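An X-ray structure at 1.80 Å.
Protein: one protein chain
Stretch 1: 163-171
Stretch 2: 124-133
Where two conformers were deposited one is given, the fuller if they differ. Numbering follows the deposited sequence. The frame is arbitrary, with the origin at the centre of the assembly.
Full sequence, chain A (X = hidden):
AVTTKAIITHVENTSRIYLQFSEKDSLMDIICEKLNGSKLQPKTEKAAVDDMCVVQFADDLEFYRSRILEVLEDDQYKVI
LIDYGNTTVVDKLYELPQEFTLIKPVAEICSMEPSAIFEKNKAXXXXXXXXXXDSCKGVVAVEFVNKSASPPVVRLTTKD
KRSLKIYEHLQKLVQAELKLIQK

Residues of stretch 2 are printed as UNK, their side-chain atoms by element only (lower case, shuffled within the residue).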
# COMPACT_ATOMS: atom_id res chain seq x y z
N SER A 163 7.87 20.40 -3.27
CA SER A 163 8.79 19.42 -3.81
C SER A 163 9.68 18.86 -2.69
O SER A 163 10.90 18.83 -2.81
CB SER A 163 9.64 19.99 -4.94
OG SER A 163 8.87 20.11 -6.13
N LEU A 164 9.04 18.43 -1.62
CA LEU A 164 9.75 17.97 -0.44
C LEU A 164 10.47 16.65 -0.71
O LEU A 164 9.86 15.69 -1.19
CB LEU A 164 8.78 17.85 0.72
CG LEU A 164 9.36 17.49 2.07
CD1 LEU A 164 8.69 18.36 3.11
CD2 LEU A 164 9.13 16.01 2.33
N LYS A 165 11.77 16.61 -0.41
CA LYS A 165 12.59 15.44 -0.68
C LYS A 165 12.46 14.49 0.49
O LYS A 165 13.03 14.72 1.56
CB LYS A 165 14.06 15.85 -0.85
CG LYS A 165 14.27 16.91 -1.93
CD LYS A 165 15.74 17.34 -2.02
CE LYS A 165 15.98 18.14 -3.30
NZ LYS A 165 17.40 18.59 -3.47
N ILE A 166 11.70 13.43 0.30
CA ILE A 166 11.23 12.64 1.44
C ILE A 166 12.33 11.91 2.20
O ILE A 166 12.30 11.87 3.42
CB ILE A 166 10.09 11.71 1.03
CG1 ILE A 166 8.90 12.54 0.56
CG2 ILE A 166 9.66 10.83 2.20
CD1 ILE A 166 7.83 11.74 -0.14
N TYR A 167 13.29 11.34 1.49
CA TYR A 167 14.36 10.59 2.15
C TYR A 167 15.13 11.49 3.11
O TYR A 167 15.28 11.18 4.30
CB TYR A 167 15.29 9.94 1.11
CG TYR A 167 16.52 9.26 1.69
CD1 TYR A 167 16.39 8.13 2.48
CD2 TYR A 167 17.80 9.74 1.43
CE1 TYR A 167 17.51 7.49 3.01
CE2 TYR A 167 18.92 9.11 1.96
CZ TYR A 167 18.77 7.98 2.75
OH TYR A 167 19.87 7.34 3.27
N GLU A 168 15.59 12.62 2.60
CA GLU A 168 16.33 13.56 3.41
C GLU A 168 15.46 14.25 4.46
O GLU A 168 15.90 14.43 5.59
CB GLU A 168 17.04 14.58 2.52
CG GLU A 168 18.14 13.96 1.66
CD GLU A 168 17.63 13.37 0.35
OE1 GLU A 168 16.41 13.42 0.10
OE2 GLU A 168 18.47 12.86 -0.43
N HIS A 169 14.25 14.65 4.09
CA HIS A 169 13.37 15.34 5.03
C HIS A 169 12.94 14.45 6.19
O HIS A 169 12.85 14.90 7.34
CB HIS A 169 12.13 15.87 4.32
CG HIS A 169 11.42 16.93 5.10
ND1 HIS A 169 11.89 18.23 5.18
CD2 HIS A 169 10.31 16.89 5.86
CE1 HIS A 169 11.08 18.94 5.94
NE2 HIS A 169 10.11 18.15 6.36
N LEU A 170 12.66 13.19 5.88
CA LEU A 170 12.21 12.27 6.92
C LEU A 170 13.31 12.03 7.94
O LEU A 170 13.06 11.99 9.15
CB LEU A 170 11.76 10.94 6.30
CG LEU A 170 11.12 9.95 7.26
CD1 LEU A 170 9.89 10.55 7.96
CD2 LEU A 170 10.74 8.69 6.51
N GLN A 171 14.54 11.88 7.46
CA GLN A 171 15.67 11.75 8.37
C GLN A 171 15.80 12.97 9.27
O GLN A 171 16.03 12.84 10.48
CB GLN A 171 16.97 11.57 7.60
CG GLN A 171 17.13 10.21 6.95
CD GLN A 171 18.38 10.13 6.12
OE1 GLN A 171 19.39 9.58 6.55
NE2 GLN A 171 18.33 10.68 4.91
N UNK A 124 8.85 5.71 15.27
CA UNK A 124 8.88 7.16 15.09
C UNK A 124 9.00 7.53 13.61
O UNK A 124 8.38 8.48 13.13
c UNK A 124 10.33 9.27 15.68
c UNK A 124 9.11 10.12 15.99
c UNK A 124 10.04 7.77 15.89
c UNK A 124 11.48 9.66 16.59
N UNK A 125 9.80 6.77 12.88
CA UNK A 125 9.98 7.01 11.47
C UNK A 125 8.66 6.80 10.74
O UNK A 125 8.28 7.61 9.90
c UNK A 125 11.05 6.09 10.86
c UNK A 125 11.11 6.23 9.32
o UNK A 125 12.33 6.43 11.41
N UNK A 126 7.95 5.73 11.07
CA UNK A 126 6.72 5.44 10.34
C UNK A 126 5.58 6.42 10.63
O UNK A 126 4.82 6.78 9.72
c UNK A 126 7.69 3.55 8.46
c UNK A 126 6.66 1.63 9.75
c UNK A 126 6.29 3.99 10.54
c UNK A 126 7.26 3.03 9.84
N UNK A 127 5.46 6.87 11.87
CA UNK A 127 4.43 7.85 12.21
C UNK A 127 4.75 9.21 11.58
O UNK A 127 3.84 9.92 11.12
c UNK A 127 5.42 8.49 14.47
c UNK A 127 4.19 7.96 13.74
o UNK A 127 3.08 8.83 14.00
N UNK A 128 6.03 9.57 11.56
CA UNK A 128 6.45 10.81 10.92
C UNK A 128 6.21 10.73 9.41
O UNK A 128 5.75 11.69 8.81
o UNK A 128 8.10 11.12 12.65
c UNK A 128 7.92 11.13 11.23
c UNK A 128 8.32 12.52 10.68
N UNK A 129 6.49 9.58 8.82
CA UNK A 129 6.31 9.37 7.39
C UNK A 129 4.81 9.48 7.05
O UNK A 129 4.43 10.11 6.06
c UNK A 129 7.06 8.48 3.23
c UNK A 129 6.93 8.75 4.59
c UNK A 129 7.18 6.42 5.08
c UNK A 129 6.85 7.98 7.01
c UNK A 129 6.98 7.72 5.53
c UNK A 129 7.31 6.14 3.72
c UNK A 129 7.24 7.17 2.80
N UNK A 130 3.97 8.89 7.89
CA UNK A 130 2.52 8.94 7.68
C UNK A 130 2.02 10.38 7.62
O UNK A 130 1.21 10.73 6.76
o UNK A 130 1.88 6.21 7.40
o UNK A 130 1.81 5.93 9.58
c UNK A 130 1.83 6.66 8.57
c UNK A 130 1.76 8.16 8.76
N UNK A 131 2.52 11.21 8.53
CA UNK A 131 2.12 12.61 8.59
C UNK A 131 2.60 13.36 7.35
O UNK A 131 1.89 14.20 6.81
c UNK A 131 2.65 13.25 9.85
N UNK A 132 3.83 13.05 6.93
CA UNK A 132 4.41 13.60 5.71
C UNK A 132 3.57 13.25 4.47
O UNK A 132 3.29 14.11 3.62
c UNK A 132 6.77 15.32 5.13
c UNK A 132 8.24 13.31 4.99
c UNK A 132 5.83 13.06 5.55
c UNK A 132 6.85 13.86 4.74
N UNK A 133 3.17 11.99 4.38
CA UNK A 133 2.38 11.54 3.24
C UNK A 133 0.98 12.16 3.26
O UNK A 133 0.44 12.53 2.23
c UNK A 133 3.43 7.77 2.95
c UNK A 133 3.60 9.28 2.88
c UNK A 133 4.14 9.71 1.53
c UNK A 133 2.30 10.01 3.20

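Position 124 has four side-chain carbons, forked at the second carbon, and does not reach stretch 1. The fork at the second carbon marks Leu 124.

Position 125 has one carbon carrying one oxygen and one carbon. Its methyl carbon lies against the side chain of Leu 170. A beta-branched hydroxyl side chain is threonine: Thr 125. Its CG2 is 3.8 Å from Leu 170 CD2.

Position 126 again has four carbons forked at the second. Its CA-to-CB bond points away from stretch 1, and no contact is made. This is Leu 126.

Position 127 has one carbon bearing an oxygen and a carbon. It is exposed and points away. This is Thr 127, deposited in two conformers.

Position 128 has the same three-atom pattern but points toward stretch 1, its methyl carbon meeting Leu 170. This is Thr 128. Its CG2 is 3.7 Å from Leu 170 CD1. Its OG1 donates a hydrogen bond to Leu 124 O at 2.7 Å.

Position 129 has one carbon followed by a ring of six carbons. It touches Ile 166 and Leu 170. A plain six-carbon ring is Phe 129. Its CE1 is 3.7 Å from Ile 166 CG2, and its CB is 4.0 Å from Leu 170 CD2. Both neighbours meet the ring obliquely.

Position 130 has two carbons, the second carrying two oxygens. It is out of reach of stretch 1. The short carboxylate is Asp 130.

Position 131 has a single carbon and makes no contact across. This is Ala 131.

Position 132 has four carbons, forked at the second. It points toward stretch 1 and touches Leu 164, Ile 166, His 169 and Leu 170. This is Leu 132. Its CD1 is 3.7 Å from Leu 164 CD2 and 3.9 Å from His 169 CD2. Its CD2 is 4.0 Å from Ile 166 CG2.

Position 133 has four carbons, forked at the second. It is buried. This is Leu 133. Its side chain comes no nearer to stretch 1 than 4.5 Å, the distance from its CD2 to Ile 166 CD1.

The contact is apolar packing, with no hydrogen bond across it. Leu 170 is the knob, seated among Phe 129, Thr 125, Thr 128 and Leu 132. Positions 125, 128, 129 and 132 share one side of the helix. Leu 132 extends the contact to Leu 164, before the helix of stretch 1 begins. The helix axes cross at 124° and approach to 10.5 Å.

Stretch 2, residues 124-133: LTLTTFDALL
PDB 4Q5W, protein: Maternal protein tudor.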